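Local coordinates for protein cleavage stimulation factor 77 (PDB 2UY1) that probably takes part in cleavage at the 3' end of messenger RNA precursors, and may bind mRNA, at residues 90-95 and 106-111; 218-223 and 234-239; 285-290 and 451-456; 382-387 and 417-422. One frame throughout, in Å; residues are numbered along the deposited sequence. Where two conformers were deposited one is given.

Contact 1 of 4, residues 90-95 and 106-111; sequences EYIEEE and EKIRNG. Unlike the reference sequence in segment 90-95: Glu95 (reference Leu).
Lys107 O is held by two donors, one from its own helix and one bound to the facing helix. Gly111 N reaches it over 3.0 Å in the usual helical bond, and a water gives it a hydrogen over 2.7 Å. The same water donates its other hydrogen to Tyr91 OH, again over 2.7 Å, and so bridges the two helices. Tyr91 OH is further bonded to Glu72 of helix 68-77, so a tyrosine suits this spot: its ring is buried while its hydroxyl serves two polar partners. Gly111, without a side chain, lets that ring come close, with Tyr91 CE2 4.3 Å from Gly111 CA.

Apolar contact continues between the helices. CG2 of Ile92, set anti to the backbone N (chi1 -82°, measured to CG1), meets Ile108 CG2 methyl to methyl at 4.1 Å, and Ile92 CD1 reaches the backbone of Gly111. Ile108 also lies alongside the stem of Glu95, the two side chains running in opposite directions. Glu95 stands where the reference has leucine and was deposited in two conformers, so the position of its carboxylate beside Lys107 O is doubtful. The axes of segments 90-94 and 106-111 lie 9.8 Å apart at 169°, so helices 85-94 and 101-116 form the antiparallel pair characteristic of the alpha-solenoid built by TPR-like repeat proteins.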
# COMPACT_ATOMS: atom_id res chain seq x y z
N GLU A 90 10.12 -0.16 -52.56
CA GLU A 90 9.88 0.88 -53.54
C GLU A 90 11.19 1.44 -54.09
O GLU A 90 11.26 1.84 -55.28
CB GLU A 90 9.06 2.01 -52.93
CG GLU A 90 7.67 1.64 -52.44
CD GLU A 90 7.04 2.74 -51.54
OE1 GLU A 90 7.35 3.94 -51.73
OE2 GLU A 90 6.24 2.39 -50.63
N TYR A 91 12.21 1.52 -53.25
CA TYR A 91 13.51 2.01 -53.63
C TYR A 91 14.15 1.10 -54.67
O TYR A 91 14.71 1.58 -55.66
CB TYR A 91 14.41 2.10 -52.40
CG TYR A 91 15.91 2.31 -52.62
CD1 TYR A 91 16.41 3.33 -53.47
CD2 TYR A 91 16.82 1.54 -51.93
CE1 TYR A 91 17.76 3.54 -53.61
CE2 TYR A 91 18.19 1.74 -52.07
CZ TYR A 91 18.64 2.75 -52.90
OH TYR A 91 20.01 2.93 -53.06
N ILE A 92 14.03 -0.21 -54.45
CA ILE A 92 14.65 -1.21 -55.31
C ILE A 92 13.89 -1.27 -56.64
O ILE A 92 14.50 -1.54 -57.66
CB ILE A 92 14.79 -2.63 -54.58
CG1 ILE A 92 16.04 -2.65 -53.68
CG2 ILE A 92 14.89 -3.75 -55.59
CD1 ILE A 92 15.94 -3.62 -52.52
N GLU A 93 12.60 -0.98 -56.63
CA GLU A 93 11.82 -0.71 -57.83
C GLU A 93 12.34 0.44 -58.67
O GLU A 93 12.38 0.33 -59.86
CB GLU A 93 10.36 -0.43 -57.49
CG GLU A 93 9.46 -1.56 -57.21
CD GLU A 93 7.98 -1.19 -57.39
OE1 GLU A 93 7.21 -1.35 -56.45
OE2 GLU A 93 7.57 -0.77 -58.46
N GLU A 94 12.72 1.53 -58.03
CA GLU A 94 13.42 2.66 -58.64
C GLU A 94 14.83 2.43 -59.20
O GLU A 94 15.12 2.88 -60.27
CB GLU A 94 13.46 3.86 -57.71
CG GLU A 94 12.17 4.44 -57.26
CD GLU A 94 11.21 4.73 -58.36
OE1 GLU A 94 11.55 5.36 -59.35
OE2 GLU A 94 10.07 4.35 -58.22
N GLU A 95 15.73 1.79 -58.46
CA GLU A 95 16.86 1.26 -59.05
C GLU A 95 16.64 0.46 -60.51
O GLU A 95 17.74 0.32 -60.98
CB GLU A 95 17.58 0.42 -58.02
CG GLU A 95 18.36 1.21 -57.02
CD GLU A 95 18.57 0.43 -55.76
OE1 GLU A 95 17.60 -0.10 -55.24
OE2 GLU A 95 19.70 0.35 -55.27
N GLU A 106 24.88 -3.21 -59.06
CA GLU A 106 25.65 -2.69 -57.93
C GLU A 106 24.69 -2.13 -56.87
O GLU A 106 24.69 -2.55 -55.70
CB GLU A 106 26.63 -1.59 -58.41
CG GLU A 106 27.31 -0.75 -57.28
CD GLU A 106 28.26 0.40 -57.76
OE1 GLU A 106 27.87 1.23 -58.64
OE2 GLU A 106 29.40 0.49 -57.20
N LYS A 107 23.85 -1.20 -57.31
CA LYS A 107 22.94 -0.47 -56.45
C LYS A 107 21.89 -1.37 -55.78
O LYS A 107 21.68 -1.28 -54.58
CB LYS A 107 22.30 0.67 -57.24
CG LYS A 107 23.28 1.83 -57.56
CD LYS A 107 23.59 2.63 -56.30
CE LYS A 107 24.55 3.78 -56.57
NZ LYS A 107 24.23 4.91 -55.60
N ILE A 108 21.21 -2.20 -56.55
CA ILE A 108 20.27 -3.16 -55.98
C ILE A 108 20.93 -4.17 -55.05
O ILE A 108 20.36 -4.56 -54.03
CB ILE A 108 19.54 -3.87 -57.08
CG1 ILE A 108 18.71 -2.85 -57.84
CG2 ILE A 108 18.68 -4.97 -56.50
CD1 ILE A 108 18.02 -3.40 -59.03
N ARG A 109 22.13 -4.62 -55.37
CA ARG A 109 22.80 -5.43 -54.41
C ARG A 109 23.07 -4.69 -53.10
O ARG A 109 22.93 -5.29 -52.06
CB ARG A 109 24.04 -6.09 -54.98
CG ARG A 109 24.33 -7.38 -54.28
CD ARG A 109 25.55 -8.06 -54.85
NE ARG A 109 25.18 -8.81 -56.04
CZ ARG A 109 25.78 -8.70 -57.22
NH1 ARG A 109 26.83 -7.91 -57.36
NH2 ARG A 109 25.35 -9.44 -58.22
N ASN A 110 23.46 -3.40 -53.13
CA ASN A 110 23.80 -2.72 -51.87
C ASN A 110 22.51 -2.50 -51.05
O ASN A 110 22.53 -2.62 -49.82
CB ASN A 110 24.52 -1.39 -52.11
CG ASN A 110 24.86 -0.62 -50.77
OD1 ASN A 110 24.31 0.46 -50.51
ND2 ASN A 110 25.77 -1.19 -49.94
N GLY A 111 21.42 -2.20 -51.76
CA GLY A 111 20.08 -2.05 -51.19
C GLY A 111 19.60 -3.29 -50.43
O GLY A 111 19.26 -3.18 -49.25
O HOH W 1 21.93 1.10 -53.39

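Contact 2 of 4, residues 218-223 and 234-239; sequences FYSEYL and KVVERG
Helices 213-225 and 229-242 run antiparallel, the axes of the two segments 9.2 Å apart at 171°, and come nearest at Ser220 and Val235, whose CA atoms are 6.2 Å apart. Val235 is at the centre of this interface. With CG1 anti to its backbone N (chi1 171°), the side chain presents both methyls to the facing helix: CG1 lies 3.7 Å from Tyr219 CB, while CG2 is wedged between Tyr219 CD2 at 3.5 Å and Leu223 CD1 at 3.7 Å. The valine and tyrosine side chains meet at about a right angle. Leu223 CD1 also sits over the centre of the Tyr219 ring, 3.7 Å above its plane, so leucine, ring and valine form one cluster. A short, branched valine suits this place: both methyls find partners while the helix axes stay close.

Ser220, next to Tyr219, is small enough for a close backbone approach, and its OG packs 3.6 Å from Val236 CG2. The polar ends turn to other partners: Ser220 OG is bonded to Tyr251, and Tyr219 OH to His199 of helix 191-208, where the tyrosine ring also stacks with His202.

Between the two segments, therefore, cohesion comes from dispersion and the exclusion of water, while the buried hydroxyls are satisfied by neighbouring helices and link this pair to them.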
# COMPACT_ATOMS: atom_id res chain seq x y z
N PHE A 218 14.11 9.79 -20.77
CA PHE A 218 14.81 8.59 -21.25
C PHE A 218 16.07 8.98 -22.00
O PHE A 218 17.09 8.35 -21.83
CB PHE A 218 13.97 7.72 -22.28
CG PHE A 218 12.67 7.15 -21.73
CD1 PHE A 218 12.40 7.06 -20.35
CD2 PHE A 218 11.71 6.63 -22.64
CE1 PHE A 218 11.19 6.49 -19.81
CE2 PHE A 218 10.48 6.11 -22.13
CZ PHE A 218 10.22 6.01 -20.73
N TYR A 219 15.94 9.94 -22.93
CA TYR A 219 17.01 10.36 -23.85
C TYR A 219 18.11 11.08 -23.06
O TYR A 219 19.27 10.80 -23.30
CB TYR A 219 16.52 11.30 -24.95
CG TYR A 219 17.48 11.39 -26.14
CD1 TYR A 219 18.51 10.47 -26.31
CD2 TYR A 219 17.35 12.41 -27.08
CE1 TYR A 219 19.37 10.58 -27.41
CE2 TYR A 219 18.22 12.54 -28.20
CZ TYR A 219 19.18 11.59 -28.36
OH TYR A 219 20.07 11.70 -29.44
N SER A 220 17.72 12.03 -22.21
CA SER A 220 18.67 12.79 -21.32
C SER A 220 19.58 11.84 -20.55
O SER A 220 20.82 12.08 -20.48
CB SER A 220 17.88 13.70 -20.33
OG SER A 220 18.73 14.36 -19.35
N GLU A 221 18.98 10.85 -19.86
CA GLU A 221 19.70 9.87 -19.10
C GLU A 221 20.64 9.03 -19.97
O GLU A 221 21.72 8.63 -19.50
CB GLU A 221 18.76 8.92 -18.33
CG GLU A 221 18.01 9.52 -17.16
CD GLU A 221 18.97 10.00 -16.01
OE1 GLU A 221 19.58 9.09 -15.38
OE2 GLU A 221 19.09 11.24 -15.77
N TYR A 222 20.22 8.68 -21.19
CA TYR A 222 21.09 8.01 -22.14
C TYR A 222 22.29 8.86 -22.49
O TYR A 222 23.39 8.35 -22.47
CB TYR A 222 20.36 7.58 -23.45
CG TYR A 222 21.33 7.10 -24.48
CD1 TYR A 222 21.97 5.91 -24.30
CD2 TYR A 222 21.63 7.88 -25.63
CE1 TYR A 222 22.91 5.44 -25.22
CE2 TYR A 222 22.57 7.47 -26.53
CZ TYR A 222 23.21 6.22 -26.32
OH TYR A 222 24.16 5.76 -27.17
N LEU A 223 22.06 10.12 -22.82
CA LEU A 223 23.12 11.05 -23.21
C LEU A 223 24.10 11.40 -22.07
O LEU A 223 25.32 11.46 -22.31
CB LEU A 223 22.52 12.33 -23.76
CG LEU A 223 21.78 12.15 -25.14
CD1 LEU A 223 20.94 13.35 -25.36
CD2 LEU A 223 22.75 11.97 -26.28
N LYS A 234 19.83 20.34 -23.58
CA LYS A 234 18.97 20.80 -24.67
C LYS A 234 17.76 19.83 -24.97
O LYS A 234 16.68 20.30 -25.31
CB LYS A 234 19.79 21.13 -25.96
CG LYS A 234 21.02 22.03 -25.72
CD LYS A 234 22.00 22.08 -26.96
CE LYS A 234 22.35 23.62 -27.29
NZ LYS A 234 22.56 24.06 -28.74
N VAL A 235 17.95 18.52 -24.85
CA VAL A 235 16.80 17.57 -24.86
C VAL A 235 15.76 17.98 -23.81
O VAL A 235 14.56 18.10 -24.12
CB VAL A 235 17.26 16.00 -24.80
CG1 VAL A 235 16.08 15.00 -24.60
CG2 VAL A 235 18.07 15.64 -26.08
N VAL A 236 16.21 18.18 -22.56
CA VAL A 236 15.33 18.61 -21.48
C VAL A 236 14.71 19.94 -21.75
O VAL A 236 13.55 20.16 -21.45
CB VAL A 236 16.11 18.71 -20.14
CG1 VAL A 236 15.21 19.11 -19.07
CG2 VAL A 236 16.76 17.32 -19.79
N GLU A 237 15.48 20.89 -22.31
CA GLU A 237 14.88 22.16 -22.58
C GLU A 237 13.72 21.99 -23.61
O GLU A 237 12.67 22.61 -23.44
CB GLU A 237 15.91 23.22 -22.99
CG GLU A 237 16.99 23.36 -21.94
CD GLU A 237 18.15 24.30 -22.35
OE1 GLU A 237 18.49 24.39 -23.55
OE2 GLU A 237 18.73 24.92 -21.42
N ARG A 238 13.89 21.14 -24.62
CA ARG A 238 12.78 20.85 -25.58
C ARG A 238 11.56 20.24 -24.90
O ARG A 238 10.42 20.74 -25.07
CB ARG A 238 13.26 19.96 -26.74
CG ARG A 238 12.10 19.44 -27.64
CD ARG A 238 11.71 20.53 -28.70
NE ARG A 238 10.73 20.07 -29.70
CZ ARG A 238 9.93 20.89 -30.40
NH1 ARG A 238 10.01 22.22 -30.23
NH2 ARG A 238 9.04 20.40 -31.26
N GLY A 239 11.79 19.25 -24.05
CA GLY A 239 10.72 18.60 -23.29
C GLY A 239 9.90 19.55 -22.43
O GLY A 239 8.69 19.38 -22.39

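Contact 3 of 4, residues 285-290 and 451-456; sequences LDLLRI and LKIRDN
An irregular but largely extended segment, 451-456, passes over helix 282-300, coming nearest where the CA atoms of Leu287 and Leu451 are 6.7 Å apart. Leu287 carries the contact. Its side chain slides past that of Leu451 in the opposite direction, bringing Leu287 CG to 3.7 Å from Leu451 CB. Leu287 CD1 goes further and touches the backbone of the extended chain, 3.4 Å from Lys452 C, with Ile453 CG1 beyond at 4.1 Å. Its chi1 of -97° is well off the staggered value, probably a modest strain accepted in reaching both residues. A leucine fits, since its forked end can touch Leu451 with one branch and the Lys452-Ile453 peptide with the other.

Leu451 in turn spans one turn of the helix: its CD1 meets Ile290 CD1 at 4.0 Å and rests near the CB of Asp286. Lys452 starts its side chain away from the helix and is exposed, as suits a long charged residue.

Asp286 is itself held from other directions. Arg289 NH1 makes a salt bridge with Asp286 OD1 over 2.9 Å, approaching 41° out of the carboxylate plane though within its own guanidinium plane, and Gly318 N also donates to OD1. Ile453 N is bonded to Asn447.

The chemistry across the contact thus rests on apolar side chains, one of them packed on a peptide group, while polar groups are paired with the helix itself, the residue leading into helix 319-333 or the C-terminal segment's own neighbours; such packing depends on matched shape rather than on directional bonds.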
# COMPACT_ATOMS: atom_id res chain seq x y z
N LEU A 285 2.69 24.83 -5.73
CA LEU A 285 3.63 25.78 -5.13
C LEU A 285 4.39 25.11 -4.01
O LEU A 285 5.55 25.34 -3.85
CB LEU A 285 2.93 27.08 -4.66
CG LEU A 285 2.67 28.08 -5.82
CD1 LEU A 285 1.93 29.36 -5.39
CD2 LEU A 285 3.98 28.43 -6.54
N ASP A 286 3.70 24.28 -3.23
CA ASP A 286 4.36 23.60 -2.13
C ASP A 286 5.30 22.54 -2.67
O ASP A 286 6.37 22.38 -2.14
CB ASP A 286 3.32 22.97 -1.17
CG ASP A 286 2.64 24.00 -0.25
OD1 ASP A 286 3.21 25.09 0.08
OD2 ASP A 286 1.51 23.67 0.17
N LEU A 287 4.91 21.77 -3.70
CA LEU A 287 5.90 20.81 -4.32
C LEU A 287 7.16 21.54 -4.86
O LEU A 287 8.28 21.06 -4.81
CB LEU A 287 5.27 19.96 -5.48
CG LEU A 287 4.72 18.53 -5.30
CD1 LEU A 287 3.89 18.09 -6.51
CD2 LEU A 287 5.80 17.59 -5.08
N LEU A 288 6.95 22.68 -5.47
CA LEU A 288 8.04 23.39 -6.07
C LEU A 288 8.97 23.92 -4.97
O LEU A 288 10.17 23.90 -5.11
CB LEU A 288 7.43 24.54 -6.84
CG LEU A 288 7.96 25.98 -6.91
CD1 LEU A 288 7.62 26.58 -8.27
CD2 LEU A 288 7.32 26.82 -5.86
N ARG A 289 8.38 24.37 -3.87
CA ARG A 289 9.18 24.91 -2.71
C ARG A 289 9.98 23.78 -2.07
O ARG A 289 11.16 23.96 -1.74
CB ARG A 289 8.25 25.55 -1.70
CG ARG A 289 7.72 26.98 -2.11
CD ARG A 289 6.44 27.18 -1.33
NE ARG A 289 5.76 28.45 -1.66
CZ ARG A 289 4.45 28.68 -1.52
NH1 ARG A 289 3.63 27.73 -1.06
NH2 ARG A 289 3.96 29.86 -1.91
N ILE A 290 9.35 22.64 -1.83
CA ILE A 290 10.08 21.48 -1.28
C ILE A 290 11.27 21.06 -2.15
O ILE A 290 12.41 20.81 -1.68
CB ILE A 290 9.05 20.30 -1.07
CG1 ILE A 290 8.23 20.51 0.20
CG2 ILE A 290 9.69 18.94 -1.10
CD1 ILE A 290 7.02 19.46 0.27
N LEU A 451 1.51 14.75 -2.04
CA LEU A 451 1.71 15.75 -3.10
C LEU A 451 2.33 15.04 -4.29
O LEU A 451 3.38 14.38 -4.12
CB LEU A 451 2.71 16.82 -2.68
CG LEU A 451 2.29 17.89 -1.70
CD1 LEU A 451 3.49 18.75 -1.36
CD2 LEU A 451 1.19 18.72 -2.33
N LYS A 452 1.67 15.13 -5.46
CA LYS A 452 2.11 14.42 -6.67
C LYS A 452 2.21 15.44 -7.79
O LYS A 452 1.37 16.31 -7.90
CB LYS A 452 1.11 13.35 -7.13
CG LYS A 452 0.63 12.32 -6.10
CD LYS A 452 1.82 11.63 -5.43
CE LYS A 452 1.59 10.12 -5.25
NZ LYS A 452 0.42 9.96 -4.41
N ILE A 453 3.25 15.33 -8.60
CA ILE A 453 3.36 16.05 -9.87
C ILE A 453 2.28 15.51 -10.84
O ILE A 453 1.98 14.32 -10.81
CB ILE A 453 4.72 15.70 -10.49
CG1 ILE A 453 5.88 16.30 -9.67
CG2 ILE A 453 4.79 16.07 -11.98
CD1 ILE A 453 7.24 15.78 -10.13
N ARG A 454 1.73 16.35 -11.69
CA ARG A 454 1.02 15.84 -12.86
C ARG A 454 1.09 16.80 -14.07
O ARG A 454 1.23 18.01 -13.93
CB ARG A 454 -0.42 15.61 -12.53
CG ARG A 454 -1.19 16.85 -12.51
CD ARG A 454 -2.50 16.65 -11.76
NE ARG A 454 -3.07 15.28 -11.84
CZ ARG A 454 -3.81 14.78 -12.83
NH1 ARG A 454 -4.07 15.50 -13.95
NH2 ARG A 454 -4.28 13.54 -12.71
N ASP A 455 0.94 16.20 -15.23
CA ASP A 455 0.76 16.92 -16.45
C ASP A 455 -0.74 17.10 -16.64
O ASP A 455 -1.48 16.14 -16.85
CB ASP A 455 1.37 16.11 -17.57
CG ASP A 455 1.41 16.85 -18.83
OD1 ASP A 455 0.40 17.48 -19.15
OD2 ASP A 455 2.44 16.79 -19.50
N ASN A 456 -1.19 18.35 -16.57
CA ASN A 456 -2.61 18.64 -16.55
C ASN A 456 -3.19 18.52 -17.92
O ASN A 456 -4.37 18.80 -18.10
CB ASN A 456 -2.90 20.04 -15.99
CG ASN A 456 -3.55 19.99 -14.59
OD1 ASN A 456 -3.53 18.80 -13.94
ND2 ASN A 456 -4.09 21.02 -14.12

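Contact 4 of 4, residues 382-387 and 417-422; sequences KTSRMW and DAILPP
Thr383, packed against Leu420, is the N-cap of helix 384-397 and forms a capping box with Met386. Its chi1 of 55° sets OG1 between the backbone N and the carbonyl carbon, where it accepts from Met386 N over 3.0 Å; Thr383 N makes a weak return bond to Met386 SD. The same OG1 is bonded to Glu358 of helix 354-367.

Hydrogen bonds fasten the loop 417-422 to this helix start. Leu420 N donates to Lys382 O over 2.8 Å, nearly straight at 174°, although it arrives 39° out of the carbonyl plane. Two residues after Lys382, a water accepts from Ser384 N and donates to Leu420 O, so a helix-start N-H with no helical acceptor is joined to the loop.

Apolar packing completes the contact. Leu420 lies along the backbone of Lys382, with CD1 3.6 Å from Lys382 N, and its CB faces Thr383 CG2. Ile419 reaches both ways: CG2 presses on Ser384 OG at 3.2 Å, a tight fit for which a small serine is suited, and Val430 of the other chain packs on both residues. The other branch of Ile419 turns toward the indole, where Ile419 CD1 stands 3.7 Å from Trp387 CD1.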
# COMPACT_ATOMS: atom_id res chain seq x y z
N LYS A 382 -7.82 14.08 16.77
CA LYS A 382 -7.27 12.76 16.43
C LYS A 382 -8.02 12.01 15.34
O LYS A 382 -9.28 11.91 15.37
CB LYS A 382 -7.29 11.86 17.69
CG LYS A 382 -6.43 12.34 18.87
CD LYS A 382 -7.09 11.94 20.17
CE LYS A 382 -6.29 12.37 21.37
NZ LYS A 382 -6.69 13.73 21.78
N THR A 383 -7.26 11.46 14.41
CA THR A 383 -7.74 10.41 13.51
C THR A 383 -7.84 9.08 14.30
O THR A 383 -7.24 8.95 15.36
CB THR A 383 -6.79 10.22 12.35
OG1 THR A 383 -5.47 9.97 12.87
CG2 THR A 383 -6.76 11.53 11.54
N SER A 384 -8.64 8.15 13.79
CA SER A 384 -8.58 6.76 14.24
C SER A 384 -7.21 6.17 14.17
O SER A 384 -6.89 5.31 14.97
CB SER A 384 -9.44 5.90 13.36
OG SER A 384 -10.68 6.56 13.22
N ARG A 385 -6.39 6.59 13.21
CA ARG A 385 -5.01 6.08 13.18
C ARG A 385 -4.15 6.64 14.32
O ARG A 385 -3.28 5.96 14.80
CB ARG A 385 -4.34 6.32 11.82
CG ARG A 385 -2.82 6.10 11.81
CD ARG A 385 -2.31 5.89 10.40
NE ARG A 385 -0.94 5.40 10.37
CZ ARG A 385 -0.19 5.38 9.27
NH1 ARG A 385 -0.70 5.85 8.12
NH2 ARG A 385 1.07 4.94 9.30
N MET A 386 -4.32 7.90 14.72
CA MET A 386 -3.59 8.40 15.89
C MET A 386 -4.03 7.62 17.17
O MET A 386 -3.22 7.27 17.99
CB MET A 386 -3.81 9.90 16.06
CG MET A 386 -3.07 10.82 14.95
SD MET A 386 -3.90 12.39 14.85
CE MET A 386 -3.06 13.28 16.19
N TRP A 387 -5.33 7.48 17.35
CA TRP A 387 -5.94 6.64 18.41
C TRP A 387 -5.33 5.26 18.44
O TRP A 387 -4.80 4.84 19.44
CB TRP A 387 -7.44 6.48 18.18
CG TRP A 387 -8.20 7.64 18.79
CD1 TRP A 387 -9.01 8.56 18.14
CD2 TRP A 387 -8.20 8.00 20.18
NE1 TRP A 387 -9.48 9.49 19.07
CE2 TRP A 387 -9.01 9.16 20.31
CE3 TRP A 387 -7.55 7.50 21.32
CZ2 TRP A 387 -9.24 9.78 21.56
CZ3 TRP A 387 -7.77 8.14 22.55
CH2 TRP A 387 -8.60 9.28 22.64
N ASP A 417 -18.72 11.38 17.33
CA ASP A 417 -18.27 11.68 15.95
C ASP A 417 -17.27 12.80 16.05
O ASP A 417 -17.32 13.78 15.30
CB ASP A 417 -19.43 12.02 14.98
CG ASP A 417 -20.34 10.80 14.65
OD1 ASP A 417 -19.92 9.63 14.79
OD2 ASP A 417 -21.50 11.02 14.24
N ALA A 418 -16.38 12.67 17.02
CA ALA A 418 -15.28 13.57 17.24
C ALA A 418 -14.02 13.16 16.45
O ALA A 418 -13.04 13.93 16.38
CB ALA A 418 -14.96 13.68 18.74
N ILE A 419 -14.04 11.98 15.81
CA ILE A 419 -12.90 11.50 15.06
C ILE A 419 -12.60 12.38 13.83
O ILE A 419 -13.50 12.73 13.07
CB ILE A 419 -13.08 10.04 14.58
CG1 ILE A 419 -13.49 9.09 15.74
CG2 ILE A 419 -11.78 9.51 13.86
CD1 ILE A 419 -12.36 8.54 16.50
N LEU A 420 -11.34 12.73 13.59
CA LEU A 420 -11.02 13.45 12.34
C LEU A 420 -11.09 12.46 11.23
O LEU A 420 -10.53 11.39 11.38
CB LEU A 420 -9.62 14.04 12.37
CG LEU A 420 -9.36 15.02 13.53
CD1 LEU A 420 -7.88 15.49 13.44
CD2 LEU A 420 -10.27 16.22 13.48
N PRO A 421 -11.74 12.82 10.09
CA PRO A 421 -11.71 11.93 8.91
C PRO A 421 -10.25 11.58 8.57
O PRO A 421 -9.34 12.36 8.89
CB PRO A 421 -12.33 12.80 7.81
CG PRO A 421 -13.26 13.68 8.58
CD PRO A 421 -12.47 14.07 9.78
N PRO A 422 -10.04 10.35 8.08
CA PRO A 422 -8.75 9.79 7.73
C PRO A 422 -7.99 10.51 6.62
O PRO A 422 -8.58 11.06 5.67
CB PRO A 422 -9.11 8.39 7.27
CG PRO A 422 -10.59 8.44 6.95
CD PRO A 422 -11.13 9.37 7.94
O HOH W 2 -9.80 8.74 11.08

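How the contacts relate
From the N terminus, contact 1 closes a short loop between helices 85-94 and 101-116, and contact 2 does the same for helices 213-225 and 229-242; each joins consecutive helices of the superhelix. Contact 3 is long-range: it brings the C-terminal segment 451-456 back onto helix 282-300, closing a loop of 160 residues. Contact 4 is nested inside that loop and fastens the turn after helix 400-415 to the start of helix 384-397, closing a loop of 29 residues, 26 of them helical. None of the four cross. Contacts 1 and 4 lie on opposite sides of the chain's centre, their centres about 76 Å apart, whereas contacts 2 and 3 are neighbours, with nearest atoms about 7 Å apart.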